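Local coordinates for protein transcriptional regulator URE2 (Saccharomyces cerevisiae, PDB 1K0D) that represses nitrogen catabolite genes by holding phosphorylated GATA activators in the cytoplasm, and through its glutathione transferase-like region binds glutathione and reduces peroxides, at residues G88-L91 / L92-N96; Q145-A148 / S149-E152; D210-I214 / A215-F219; H246-R250 / P251-K255. One frame throughout, in Å; residues are numbered along the deposited sequence.

Interaction 1: G88-L91 / L92-N96; sequences GAIL and LHLVN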
ATOM      1  N   GLY B  88      -3.304  -1.601  -4.994  1.00 18.73           N
ATOM      2  CA  GLY B  88      -2.288  -2.564  -4.601  1.00 18.23           C
ATOM      3  C   GLY B  88      -2.883  -3.929  -4.311  1.00 18.96           C
ATOM      4  O   GLY B  88      -2.313  -4.963  -4.676  1.00 19.14           O
ATOM      5  N   ALA B  89      -4.041  -3.945  -3.660  1.00 18.37           N
ATOM      6  CA  ALA B  89      -4.695  -5.212  -3.334  1.00 19.16           C
ATOM      7  C   ALA B  89      -5.295  -5.815  -4.603  1.00 19.17           C
ATOM      8  O   ALA B  89      -5.316  -7.035  -4.773  1.00 18.18           O
ATOM      9  CB  ALA B  89      -5.791  -4.996  -2.269  1.00 15.84           C
ATOM     10  N   ILE B  90      -5.792  -4.958  -5.491  1.00 18.58           N
ATOM     11  CA  ILE B  90      -6.367  -5.446  -6.740  1.00 18.75           C
ATOM     12  C   ILE B  90      -5.288  -6.165  -7.570  1.00 17.15           C
ATOM     13  O   ILE B  90      -5.535  -7.251  -8.099  1.00 18.49           O
ATOM     14  CB  ILE B  90      -7.000  -4.279  -7.562  1.00 19.14           C
ATOM     15  CG1 ILE B  90      -8.240  -3.745  -6.831  1.00 18.44           C
ATOM     16  CG2 ILE B  90      -7.414  -4.764  -8.947  1.00 17.20           C
ATOM     17  CD1 ILE B  90      -8.843  -2.510  -7.460  1.00 16.54           C
ATOM     18  N   LEU B  91      -4.093  -5.578  -7.657  1.00 17.00           N
ATOM     19  CA  LEU B  91      -3.005  -6.186  -8.424  1.00 17.89           C
ATOM     20  C   LEU B  91      -2.619  -7.548  -7.882  1.00 19.11           C
ATOM     21  O   LEU B  91      -2.459  -8.505  -8.654  1.00 19.02           O
ATOM     22  CB  LEU B  91      -1.758  -5.288  -8.453  1.00 19.11           C
ATOM     23  CG  LEU B  91      -1.878  -3.923  -9.138  1.00 23.46           C
ATOM     24  CD1 LEU B  91      -0.489  -3.425  -9.529  1.00 18.48           C
ATOM     25  CD2 LEU B  91      -2.776  -4.032 -10.360  1.00 22.03           C
ATOM     26  N   LEU B  92      -2.469  -7.646  -6.561  1.00 18.16           N
ATOM     27  CA  LEU B  92      -2.109  -8.920  -5.956  1.00 19.98           C
ATOM     28  C   LEU B  92      -3.218  -9.942  -6.184  1.00 19.28           C
ATOM     29  O   LEU B  92      -2.957 -11.121  -6.376  1.00 19.48           O
ATOM     30  CB  LEU B  92      -1.830  -8.760  -4.454  1.00 18.14           C
ATOM     31  CG  LEU B  92      -0.533  -8.021  -4.097  1.00 22.53           C
ATOM     32  CD1 LEU B  92      -0.323  -8.068  -2.588  1.00 20.35           C
ATOM     33  CD2 LEU B  92       0.663  -8.667  -4.820  1.00 21.12           C
ATOM     34  N   HIS B  93      -4.463  -9.493  -6.175  1.00 21.60           N
ATOM     35  CA  HIS B  93      -5.560 -10.418  -6.402  1.00 22.59           C
ATOM     36  C   HIS B  93      -5.480 -10.962  -7.832  1.00 23.28           C
ATOM     37  O   HIS B  93      -5.638 -12.159  -8.065  1.00 22.84           O
ATOM     38  CB  HIS B  93      -6.899  -9.721  -6.187  1.00 21.10           C
ATOM     39  CG  HIS B  93      -8.075 -10.637  -6.320  1.00 24.33           C
ATOM     40  ND1 HIS B  93      -8.868 -10.674  -7.447  1.00 26.71           N
ATOM     41  CD2 HIS B  93      -8.570 -11.574  -5.480  1.00 22.51           C
ATOM     42  CE1 HIS B  93      -9.801 -11.595  -7.293  1.00 26.78           C
ATOM     43  NE2 HIS B  93      -9.642 -12.157  -6.108  1.00 26.45           N
ATOM     44  N   LEU B  94      -5.216 -10.072  -8.784  1.00 23.40           N
ATOM     45  CA  LEU B  94      -5.126 -10.467 -10.186  1.00 22.82           C
ATOM     46  C   LEU B  94      -3.983 -11.432 -10.509  1.00 22.17           C
ATOM     47  O   LEU B  94      -4.206 -12.452 -11.169  1.00 22.35           O
ATOM     48  CB  LEU B  94      -5.029  -9.229 -11.080  1.00 19.84           C
ATOM     49  CG  LEU B  94      -6.291  -8.358 -11.038  1.00 20.47           C
ATOM     50  CD1 LEU B  94      -6.142  -7.195 -12.008  1.00 19.09           C
ATOM     51  CD2 LEU B  94      -7.503  -9.201 -11.409  1.00 18.25           C
ATOM     52  N   VAL B  95      -2.767 -11.142 -10.050  1.00 19.70           N
ATOM     53  CA  VAL B  95      -1.670 -12.049 -10.358  1.00 20.57           C
ATOM     54  C   VAL B  95      -1.803 -13.369  -9.603  1.00 23.74           C
ATOM     55  O   VAL B  95      -1.436 -14.420 -10.128  1.00 22.77           O
ATOM     56  CB  VAL B  95      -0.291 -11.406 -10.086  1.00 20.62           C
ATOM     57  CG1 VAL B  95      -0.151 -10.151 -10.933  1.00 18.11           C
ATOM     58  CG2 VAL B  95      -0.121 -11.093  -8.608  1.00 20.45           C
ATOM     59  N   ASN B  96      -2.347 -13.326  -8.387  1.00 25.96           N
ATOM     60  CA  ASN B  96      -2.539 -14.553  -7.610  1.00 27.06           C
ATOM     61  C   ASN B  96      -3.536 -15.454  -8.331  1.00 26.74           C
ATOM     62  O   ASN B  96      -3.309 -16.656  -8.472  1.00 26.04           O
ATOM     63  CB  ASN B  96      -3.056 -14.238  -6.201  1.00 28.40           C
ATOM     64  CG  ASN B  96      -1.932 -14.073  -5.197  1.00 32.74           C
ATOM     65  OD1 ASN B  96      -1.339 -15.054  -4.747  1.00 37.15           O
ATOM     66  ND2 ASN B  96      -1.622 -12.829  -4.853  1.00 32.43           N
TER
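With CG2 of Ile90 turned anti to its backbone N, and CG of Leu94 set beside the backbone N and anti to the carbonyl carbon (chi1 -65°), the two side chains lie alongside each other one helical turn apart, pointing the same way. They touch through single methyls, Ile90 CG2 to Leu94 CD1 at 4.1 Å. The same torsion lays Leu94 CG against the carbonyl oxygen of its partner, 3.2 Å from Ile90 O. Both methyls of Val95 rest against the next carbonyl oxygen, CG1 at 3.6 Å and CG2 at 3.5 Å from Leu91 O, which also accepts from Val95 N at 3.0 Å in a nearly straight bond (170°). Helix 87-102, to which all nine residues belong, follows the last strand of the thioredoxin-like N-terminal domain of the glutathione transferase fold, and Gly88 lies about 6 Å from the bound glutathione, without belonging to its pocket. Ile90 and Leu94 face Leu74 of the sheet and also meet helix 29-40 and the loop after it, through Val34, Leu38 and Leu41. Ala89 and Leu92 pack on Asn119 of the second subunit. Backbone bonds from Leu92, His93 and Leu94 to Gly88, Ala89 and Ile90 complete the turn. Asn96 grips Leu92 O from opposite faces of the carbonyl plane: backbone N at 3.0 Å, and ND2, above that plane, in a short 2.6 Å bond almost within its own amide plane.

Interaction 2: Q145-A148 / S149-E152; sequences QKIA and SAVE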
ATOM      1  N   GLN B 145      -4.983  28.008  -0.523  1.00 30.91           N
ATOM      2  CA  GLN B 145      -4.040  29.113  -0.586  1.00 30.98           C
ATOM      3  C   GLN B 145      -2.688  28.582  -1.042  1.00 32.84           C
ATOM      4  O   GLN B 145      -2.395  27.397  -0.892  1.00 32.47           O
ATOM      5  CB  GLN B 145      -3.922  29.802   0.781  1.00 32.01           C
ATOM      6  CG  GLN B 145      -3.202  28.999   1.867  1.00 33.27           C
ATOM      7  CD  GLN B 145      -3.356  29.628   3.255  1.00 33.37           C
ATOM      8  OE1 GLN B 145      -3.245  30.842   3.414  1.00 33.71           O
ATOM      9  NE2 GLN B 145      -3.600  28.799   4.257  1.00 30.70           N
ATOM     10  N   LYS B 146      -1.873  29.455  -1.619  1.00 34.02           N
ATOM     11  CA  LYS B 146      -0.556  29.064  -2.098  1.00 35.86           C
ATOM     12  C   LYS B 146       0.424  28.908  -0.942  1.00 35.73           C
ATOM     13  O   LYS B 146       0.539  29.793  -0.100  1.00 34.32           O
ATOM     14  CB  LYS B 146      -0.038  30.110  -3.091  1.00 37.92           C
ATOM     15  CG  LYS B 146       1.476  30.204  -3.192  1.00 41.67           C
ATOM     16  CD  LYS B 146       1.886  31.317  -4.152  1.00 46.34           C
ATOM     17  CE  LYS B 146       3.363  31.681  -4.014  1.00 49.25           C
ATOM     18  NZ  LYS B 146       3.669  32.325  -2.697  1.00 51.27           N
ATOM     19  N   ILE B 147       1.122  27.774  -0.908  1.00 35.67           N
ATOM     20  CA  ILE B 147       2.108  27.495   0.136  1.00 33.96           C
ATOM     21  C   ILE B 147       3.381  26.944  -0.501  1.00 34.41           C
ATOM     22  O   ILE B 147       3.570  25.727  -0.588  1.00 33.86           O
ATOM     23  CB  ILE B 147       1.582  26.456   1.150  1.00 34.06           C
ATOM     24  CG1 ILE B 147       0.230  26.900   1.703  1.00 34.00           C
ATOM     25  CG2 ILE B 147       2.579  26.295   2.296  1.00 31.52           C
ATOM     26  CD1 ILE B 147      -0.356  25.934   2.714  1.00 36.63           C
ATOM     27  N   ALA B 148       4.254  27.846  -0.940  1.00 31.84           N
ATOM     28  CA  ALA B 148       5.509  27.462  -1.582  1.00 31.34           C
ATOM     29  C   ALA B 148       6.301  26.401  -0.822  1.00 31.20           C
ATOM     30  O   ALA B 148       6.891  25.504  -1.432  1.00 31.42           O
ATOM     31  CB  ALA B 148       6.387  28.698  -1.796  1.00 28.15           C
ATOM     32  N   SER B 149       6.335  26.503   0.505  1.00 29.59           N
ATOM     33  CA  SER B 149       7.083  25.535   1.296  1.00 28.66           C
ATOM     34  C   SER B 149       6.473  24.141   1.181  1.00 28.08           C
ATOM     35  O   SER B 149       7.188  23.145   1.233  1.00 29.45           O
ATOM     36  CB  SER B 149       7.147  25.969   2.764  1.00 27.22           C
ATOM     37  OG  SER B 149       5.856  26.182   3.303  1.00 28.85           O
ATOM     38  N   ALA B 150       5.156  24.072   1.016  1.00 26.36           N
ATOM     39  CA  ALA B 150       4.478  22.788   0.882  1.00 26.08           C
ATOM     40  C   ALA B 150       4.798  22.183  -0.487  1.00 27.32           C
ATOM     41  O   ALA B 150       5.088  20.992  -0.598  1.00 25.97           O
ATOM     42  CB  ALA B 150       2.975  22.968   1.040  1.00 25.34           C
ATOM     43  N   VAL B 151       4.752  23.014  -1.526  1.00 27.09           N
ATOM     44  CA  VAL B 151       5.042  22.556  -2.883  1.00 27.48           C
ATOM     45  C   VAL B 151       6.440  21.964  -2.946  1.00 27.42           C
ATOM     46  O   VAL B 151       6.630  20.858  -3.443  1.00 28.49           O
ATOM     47  CB  VAL B 151       4.949  23.712  -3.914  1.00 26.58           C
ATOM     48  CG1 VAL B 151       5.410  23.231  -5.300  1.00 24.29           C
ATOM     49  CG2 VAL B 151       3.526  24.217  -3.988  1.00 25.78           C
ATOM     50  N   GLU B 152       7.414  22.703  -2.430  1.00 28.21           N
ATOM     51  CA  GLU B 152       8.803  22.254  -2.433  1.00 29.06           C
ATOM     52  C   GLU B 152       9.012  20.964  -1.628  1.00 28.84           C
ATOM     53  O   GLU B 152       9.788  20.098  -2.021  1.00 28.60           O
ATOM     54  CB  GLU B 152       9.701  23.366  -1.881  1.00 31.32           C
ATOM     55  CG  GLU B 152      11.180  23.032  -1.869  1.00 37.12           C
ATOM     56  CD  GLU B 152      12.045  24.205  -1.422  1.00 41.02           C
ATOM     57  OE1 GLU B 152      11.800  24.754  -0.324  1.00 42.90           O
ATOM     58  OE2 GLU B 152      12.974  24.576  -2.171  1.00 44.05           O
TER
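The carbonyl oxygen of Ile147 takes two backbone N-H groups from the first turn of the helix: Val151 N at 3.1 Å, in a bond bent only moderately (161°), and Ala150 N at 2.8 Å, in a weak bond whose angle is just 129°. Ile147 is the N-cap residue of helix 148-176, a long helix of the all-helical C-terminal domain of the glutathione transferase fold, and residues 145-147 belong to the loop that brings the chain back from helix 112-142. Isoleucine has no polar side-chain atom for capping, and its side chain packs instead. CG2 stands anti to the backbone N, which brings this methyl over the first turn, 3.6 Å from Ala150 CB and 3.4 Å from Ser149 OG. Ala150 CB is also 3.3 Å from Ile147 O, so the alanine methyl touches both the carbonyl oxygen and the CG2 branch of Ile147. Ile147, Ala150 and Val151 all lean on Phe139 of helix 112-142, closing the helical hairpin at this end. The second subunit adds its own Ile147, which packs on this one, while Gln145 NE2 bonds to Ser149 OG of that subunit. The next i to i+4 bond of the helix follows, Glu152 N donating to Ala148 O at 3.0 Å, nearly straight at 172°.

Interaction 3: D210-I214 / A215-F219; sequences DKLTI and ADLAF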
ATOM      1  N   ASP B 210      14.850  -9.778 -13.274  1.00 37.50           N
ATOM      2  CA  ASP B 210      15.082  -9.556 -14.696  1.00 40.17           C
ATOM      3  C   ASP B 210      13.873  -9.931 -15.552  1.00 39.61           C
ATOM      4  O   ASP B 210      14.013 -10.554 -16.606  1.00 38.66           O
ATOM      5  CB  ASP B 210      16.303 -10.363 -15.150  1.00 43.54           C
ATOM      6  CG  ASP B 210      17.508 -10.175 -14.231  1.00 47.43           C
ATOM      7  OD1 ASP B 210      18.570 -10.778 -14.503  1.00 50.02           O
ATOM      8  OD2 ASP B 210      17.397  -9.427 -13.234  1.00 50.41           O
ATOM      9  N   LYS B 211      12.686  -9.555 -15.091  1.00 38.49           N
ATOM     10  CA  LYS B 211      11.455  -9.843 -15.820  1.00 37.15           C
ATOM     11  C   LYS B 211      10.409  -8.784 -15.494  1.00 35.22           C
ATOM     12  O   LYS B 211      10.426  -8.201 -14.409  1.00 35.95           O
ATOM     13  CB  LYS B 211      10.914 -11.222 -15.435  1.00 39.67           C
ATOM     14  CG  LYS B 211      10.537 -11.352 -13.964  1.00 42.28           C
ATOM     15  CD  LYS B 211       9.780 -12.650 -13.696  1.00 44.67           C
ATOM     16  CE  LYS B 211       8.438 -12.670 -14.414  1.00 44.71           C
ATOM     17  NZ  LYS B 211       7.687 -13.941 -14.182  1.00 47.29           N
ATOM     18  N   LEU B 212       9.506  -8.529 -16.434  1.00 31.51           N
ATOM     19  CA  LEU B 212       8.457  -7.541 -16.217  1.00 29.73           C
ATOM     20  C   LEU B 212       7.516  -8.081 -15.138  1.00 26.25           C
ATOM     21  O   LEU B 212       7.093  -9.228 -15.209  1.00 25.88           O
ATOM     22  CB  LEU B 212       7.665  -7.320 -17.513  1.00 29.38           C
ATOM     23  CG  LEU B 212       6.662  -6.160 -17.640  1.00 32.28           C
ATOM     24  CD1 LEU B 212       5.800  -6.398 -18.879  1.00 32.79           C
ATOM     25  CD2 LEU B 212       5.759  -6.066 -16.424  1.00 34.88           C
ATOM     26  N   THR B 213       7.202  -7.268 -14.135  1.00 23.86           N
ATOM     27  CA  THR B 213       6.272  -7.694 -13.087  1.00 23.17           C
ATOM     28  C   THR B 213       5.362  -6.519 -12.772  1.00 23.09           C
ATOM     29  O   THR B 213       5.549  -5.421 -13.312  1.00 22.89           O
ATOM     30  CB  THR B 213       6.980  -8.092 -11.772  1.00 24.47           C
ATOM     31  OG1 THR B 213       7.682  -6.961 -11.257  1.00 22.94           O
ATOM     32  CG2 THR B 213       7.952  -9.261 -11.991  1.00 19.87           C
ATOM     33  N   ILE B 214       4.376  -6.741 -11.909  1.00 22.12           N
ATOM     34  CA  ILE B 214       3.476  -5.662 -11.532  1.00 21.53           C
ATOM     35  C   ILE B 214       4.251  -4.559 -10.814  1.00 21.84           C
ATOM     36  O   ILE B 214       3.772  -3.437 -10.698  1.00 24.04           O
ATOM     37  CB  ILE B 214       2.331  -6.161 -10.622  1.00 22.59           C
ATOM     38  CG1 ILE B 214       2.902  -6.954  -9.438  1.00 19.65           C
ATOM     39  CG2 ILE B 214       1.350  -6.994 -11.443  1.00 20.81           C
ATOM     40  CD1 ILE B 214       1.840  -7.480  -8.476  1.00 20.15           C
ATOM     41  N   ALA B 215       5.455  -4.875 -10.342  1.00 23.23           N
ATOM     42  CA  ALA B 215       6.279  -3.886  -9.653  1.00 23.77           C
ATOM     43  C   ALA B 215       6.692  -2.790 -10.627  1.00 24.45           C
ATOM     44  O   ALA B 215       6.776  -1.618 -10.257  1.00 25.14           O
ATOM     45  CB  ALA B 215       7.518  -4.547  -9.069  1.00 24.31           C
ATOM     46  N   ASP B 216       6.955  -3.179 -11.873  1.00 23.56           N
ATOM     47  CA  ASP B 216       7.359  -2.221 -12.901  1.00 22.41           C
ATOM     48  C   ASP B 216       6.140  -1.473 -13.428  1.00 21.32           C
ATOM     49  O   ASP B 216       6.139  -0.247 -13.526  1.00 23.66           O
ATOM     50  CB  ASP B 216       8.028  -2.936 -14.081  1.00 21.13           C
ATOM     51  CG  ASP B 216       9.222  -3.765 -13.670  1.00 21.52           C
ATOM     52  OD1 ASP B 216      10.277  -3.184 -13.336  1.00 20.50           O
ATOM     53  OD2 ASP B 216       9.098  -5.009 -13.676  1.00 22.86           O
ATOM     54  N   LEU B 217       5.099  -2.222 -13.767  1.00 21.36           N
ATOM     55  CA  LEU B 217       3.877  -1.643 -14.322  1.00 22.41           C
ATOM     56  C   LEU B 217       3.159  -0.630 -13.423  1.00 23.93           C
ATOM     57  O   LEU B 217       2.558   0.323 -13.919  1.00 23.60           O
ATOM     58  CB  LEU B 217       2.909  -2.768 -14.712  1.00 20.48           C
ATOM     59  CG  LEU B 217       3.367  -3.694 -15.851  1.00 22.64           C
ATOM     60  CD1 LEU B 217       2.408  -4.871 -15.996  1.00 21.56           C
ATOM     61  CD2 LEU B 217       3.422  -2.903 -17.159  1.00 22.63           C
ATOM     62  N   ALA B 218       3.225  -0.834 -12.110  1.00 21.63           N
ATOM     63  CA  ALA B 218       2.558   0.049 -11.160  1.00 22.77           C
ATOM     64  C   ALA B 218       2.978   1.513 -11.264  1.00 22.91           C
ATOM     65  O   ALA B 218       2.201   2.399 -10.920  1.00 22.68           O
ATOM     66  CB  ALA B 218       2.788  -0.451  -9.724  1.00 21.65           C
ATOM     67  N   PHE B 219       4.200   1.768 -11.726  1.00 23.81           N
ATOM     68  CA  PHE B 219       4.697   3.147 -11.833  1.00 25.72           C
ATOM     69  C   PHE B 219       4.274   3.864 -13.107  1.00 26.37           C
ATOM     70  O   PHE B 219       4.183   5.091 -13.141  1.00 27.07           O
ATOM     71  CB  PHE B 219       6.229   3.183 -11.765  1.00 24.52           C
ATOM     72  CG  PHE B 219       6.796   2.869 -10.408  1.00 24.40           C
ATOM     73  CD1 PHE B 219       7.050   1.552 -10.032  1.00 24.50           C
ATOM     74  CD2 PHE B 219       7.077   3.897  -9.504  1.00 22.76           C
ATOM     75  CE1 PHE B 219       7.578   1.259  -8.775  1.00 24.32           C
ATOM     76  CE2 PHE B 219       7.605   3.619  -8.242  1.00 21.30           C
ATOM     77  CZ  PHE B 219       7.857   2.295  -7.874  1.00 22.46           C
TER
HETATM   78  O   HOH W   1      10.210  -6.734 -12.102  1.00 26.65           O
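Thr213 and Asp216 form a capping box at the N terminus of helix 214-217: Thr213 N donates to Asp216 OD2 at 3.0 Å, using the anti lone pair of the carboxylate, and Thr213, as N-cap, places OG1 between its backbone N and carbonyl carbon (chi1 62°), where Ala215 N reaches it at 3.2 Å. This N-terminal box is a recognised feature of the C-terminal domain in glutathione transferases. Among the backbone bonds of the turn, Thr213 O accepts from Leu217 N, which lies in the carbonyl plane, and from Asp216 N, which stands well above it. Of the polar links through solvent, one water bridges Lys211 O, Thr213 OG1 and Asp216 OD2, the last at 2.6 Å. The second carboxylate oxygen, Asp216 OD1, is held by Trp243 NE1 and Leu207 N, so both oxygens of this buried group have partners that fix its rotation. Among the apolar contacts, Ile214 inserts between helices 29-40, 87-102 and 112-142, linking the two domains. Leu212 and Leu217 cross at about a right angle, and the methyl Leu212 CD2 presses on Leu217 CG at a tight 3.4 Å.

Interaction 4: H246-R250 / P251-K255; sequences HMMRR and PAVIK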
ATOM      1  N   HIS B 246       9.802   1.279 -22.532  1.00 28.73           N
ATOM      2  CA  HIS B 246       9.704  -0.118 -22.916  1.00 28.80           C
ATOM      3  C   HIS B 246       8.288  -0.591 -22.610  1.00 28.01           C
ATOM      4  O   HIS B 246       7.663  -1.270 -23.417  1.00 27.86           O
ATOM      5  CB  HIS B 246      10.698  -0.974 -22.130  1.00 31.87           C
ATOM      6  CG  HIS B 246      12.049  -1.086 -22.767  1.00 35.45           C
ATOM      7  ND1 HIS B 246      12.242  -1.655 -24.008  1.00 37.70           N
ATOM      8  CD2 HIS B 246      13.279  -0.747 -22.314  1.00 36.61           C
ATOM      9  CE1 HIS B 246      13.532  -1.665 -24.289  1.00 37.60           C
ATOM     10  NE2 HIS B 246      14.185  -1.120 -23.278  1.00 37.54           N
ATOM     11  N   MET B 247       7.774  -0.207 -21.446  1.00 26.76           N
ATOM     12  CA  MET B 247       6.433  -0.621 -21.040  1.00 26.49           C
ATOM     13  C   MET B 247       5.327   0.036 -21.869  1.00 26.84           C
ATOM     14  O   MET B 247       4.344  -0.614 -22.225  1.00 26.66           O
ATOM     15  CB  MET B 247       6.226  -0.336 -19.542  1.00 25.91           C
ATOM     16  CG  MET B 247       7.203  -1.092 -18.623  1.00 24.16           C
ATOM     17  SD  MET B 247       6.738  -1.066 -16.867  1.00 27.16           S
ATOM     18  CE  MET B 247       7.568   0.446 -16.323  1.00 26.95           C
ATOM     19  N   MET B 248       5.494   1.318 -22.179  1.00 27.39           N
ATOM     20  CA  MET B 248       4.515   2.053 -22.975  1.00 31.36           C
ATOM     21  C   MET B 248       4.355   1.504 -24.401  1.00 30.06           C
ATOM     22  O   MET B 248       3.379   1.818 -25.071  1.00 30.07           O
ATOM     23  CB  MET B 248       4.894   3.539 -23.046  1.00 33.59           C
ATOM     24  CG  MET B 248       4.785   4.294 -21.726  1.00 40.77           C
ATOM     25  SD  MET B 248       3.094   4.798 -21.323  1.00 50.49           S
ATOM     26  CE  MET B 248       2.430   3.258 -20.771  1.00 50.42           C
ATOM     27  N   ARG B 249       5.304   0.690 -24.862  1.00 30.14           N
ATOM     28  CA  ARG B 249       5.219   0.128 -26.210  1.00 30.38           C
ATOM     29  C   ARG B 249       4.494  -1.212 -26.257  1.00 29.58           C
ATOM     30  O   ARG B 249       4.228  -1.739 -27.340  1.00 28.55           O
ATOM     31  CB  ARG B 249       6.614  -0.049 -26.814  1.00 33.47           C
ATOM     32  CG  ARG B 249       7.417   1.231 -26.859  1.00 37.44           C
ATOM     33  CD  ARG B 249       8.678   1.084 -27.683  1.00 41.93           C
ATOM     34  NE  ARG B 249       9.444   2.327 -27.649  1.00 47.36           N
ATOM     35  CZ  ARG B 249      10.467   2.557 -26.832  1.00 46.68           C
ATOM     36  NH1 ARG B 249      10.866   1.621 -25.979  1.00 45.79           N
ATOM     37  NH2 ARG B 249      11.075   3.736 -26.857  1.00 47.66           N
ATOM     38  N   ARG B 250       4.178  -1.772 -25.092  1.00 27.17           N
ATOM     39  CA  ARG B 250       3.486  -3.057 -25.047  1.00 26.68           C
ATOM     40  C   ARG B 250       2.012  -2.906 -25.427  1.00 26.23           C
ATOM     41  O   ARG B 250       1.313  -2.012 -24.939  1.00 26.99           O
ATOM     42  CB  ARG B 250       3.617  -3.674 -23.652  1.00 27.61           C
ATOM     43  CG  ARG B 250       5.067  -3.886 -23.207  1.00 28.02           C
ATOM     44  CD  ARG B 250       5.117  -4.448 -21.807  1.00 27.84           C
ATOM     45  NE  ARG B 250       4.418  -5.729 -21.728  1.00 30.09           N
ATOM     46  CZ  ARG B 250       4.978  -6.909 -21.984  1.00 28.63           C
ATOM     47  NH1 ARG B 250       6.257  -6.984 -22.340  1.00 25.95           N
ATOM     48  NH2 ARG B 250       4.258  -8.015 -21.876  1.00 26.12           N
ATOM     49  N   PRO B 251       1.515  -3.782 -26.307  1.00 27.25           N
ATOM     50  CA  PRO B 251       0.115  -3.699 -26.724  1.00 27.72           C
ATOM     51  C   PRO B 251      -0.889  -3.627 -25.576  1.00 28.87           C
ATOM     52  O   PRO B 251      -1.739  -2.724 -25.537  1.00 28.10           O
ATOM     53  CB  PRO B 251      -0.061  -4.952 -27.575  1.00 27.86           C
ATOM     54  CG  PRO B 251       1.273  -5.075 -28.231  1.00 27.77           C
ATOM     55  CD  PRO B 251       2.225  -4.828 -27.068  1.00 27.94           C
ATOM     56  N   ALA B 252      -0.801  -4.574 -24.646  1.00 27.06           N
ATOM     57  CA  ALA B 252      -1.725  -4.596 -23.519  1.00 27.17           C
ATOM     58  C   ALA B 252      -1.755  -3.258 -22.781  1.00 24.36           C
ATOM     59  O   ALA B 252      -2.819  -2.796 -22.383  1.00 25.68           O
ATOM     60  CB  ALA B 252      -1.372  -5.731 -22.561  1.00 25.85           C
ATOM     61  N   VAL B 253      -0.595  -2.632 -22.621  1.00 25.56           N
ATOM     62  CA  VAL B 253      -0.512  -1.347 -21.932  1.00 25.53           C
ATOM     63  C   VAL B 253      -1.149  -0.233 -22.766  1.00 28.21           C
ATOM     64  O   VAL B 253      -1.907   0.589 -22.250  1.00 28.04           O
ATOM     65  CB  VAL B 253       0.956  -0.970 -21.617  1.00 25.68           C
ATOM     66  CG1 VAL B 253       1.016   0.418 -20.992  1.00 26.74           C
ATOM     67  CG2 VAL B 253       1.571  -1.993 -20.664  1.00 22.72           C
ATOM     68  N   ILE B 254      -0.844  -0.209 -24.061  1.00 29.12           N
ATOM     69  CA  ILE B 254      -1.409   0.801 -24.945  1.00 27.22           C
ATOM     70  C   ILE B 254      -2.923   0.670 -24.928  1.00 26.21           C
ATOM     71  O   ILE B 254      -3.634   1.658 -24.813  1.00 24.93           O
ATOM     72  CB  ILE B 254      -0.916   0.633 -26.410  1.00 27.76           C
ATOM     73  CG1 ILE B 254       0.589   0.906 -26.500  1.00 24.66           C
ATOM     74  CG2 ILE B 254      -1.686   1.588 -27.334  1.00 25.28           C
ATOM     75  CD1 ILE B 254       1.162   0.675 -27.894  1.00 26.63           C
ATOM     76  N   LYS B 255      -3.414  -0.560 -25.037  1.00 27.54           N
ATOM     77  CA  LYS B 255      -4.852  -0.796 -25.041  1.00 29.28           C
ATOM     78  C   LYS B 255      -5.520  -0.274 -23.774  1.00 31.29           C
ATOM     79  O   LYS B 255      -6.566   0.374 -23.841  1.00 29.81           O
ATOM     80  CB  LYS B 255      -5.153  -2.284 -25.185  1.00 32.20           C
ATOM     81  CG  LYS B 255      -6.641  -2.599 -25.191  1.00 35.16           C
ATOM     82  CD  LYS B 255      -6.898  -4.096 -25.143  1.00 39.98           C
ATOM     83  CE  LYS B 255      -8.388  -4.385 -25.023  1.00 42.74           C
ATOM     84  NZ  LYS B 255      -8.658  -5.823 -24.742  1.00 47.05           N
TER
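Val253 points its side chain back at the end of helix 238-248, and here the contact is packed closely: CB and CG2 both lie 3.5 Å from Met247 O, while CG2 is 4.0 Å from Arg250 CB. Two consecutive helices of the C-terminal domain meet at this tight turn, where a short break at Arg249 and Arg250 leads into helix 251-258 with Arg250 as N-cap and Pro251 in its first turn. Behind the buried side stand Ile36 of helix 29-40 and Leu217 of helix 214-217, so the junction rests on both domains. The other side of the turn is open: Pro251 and Arg249 are exposed to solvent, and the side chain of Arg249 makes little contact with 251-255. Arg250 is intermediate: its chain, bent at chi3, leads away from the turn, and NE forms a salt bridge with Glu40. Ile254, partly exposed, has CG1 anti to its carbonyl carbon (chi1 -66°), which lays that atom 3.3 Å from Met248 O. Its backbone N closes the first turn of the new helix on Arg250 O at 2.9 Å, nearly straight at 167°.

All four contacts are local and follow one another along the chain, none nesting in or crossing another. Interaction 1 lies wholly inside helix 87-102 of the N-terminal domain and closes no loop. Interaction 2 closes the loop between helices 112-142 and 148-176, with its centre about 36 Å from that of interaction 1; both meet the second subunit. Interaction 3 starts helix 214-217 and touches interaction 1 across the domain boundary, where Val95 CG1 comes within 3.5 Å of Ile214 CG2. Interaction 4, which joins the last two helices, packs in turn on interaction 3 through Met247 and Val253 against Leu217. Interactions 1, 3 and 4 thus form one chain of contacts across the domain boundary, while interaction 2 lies far from them.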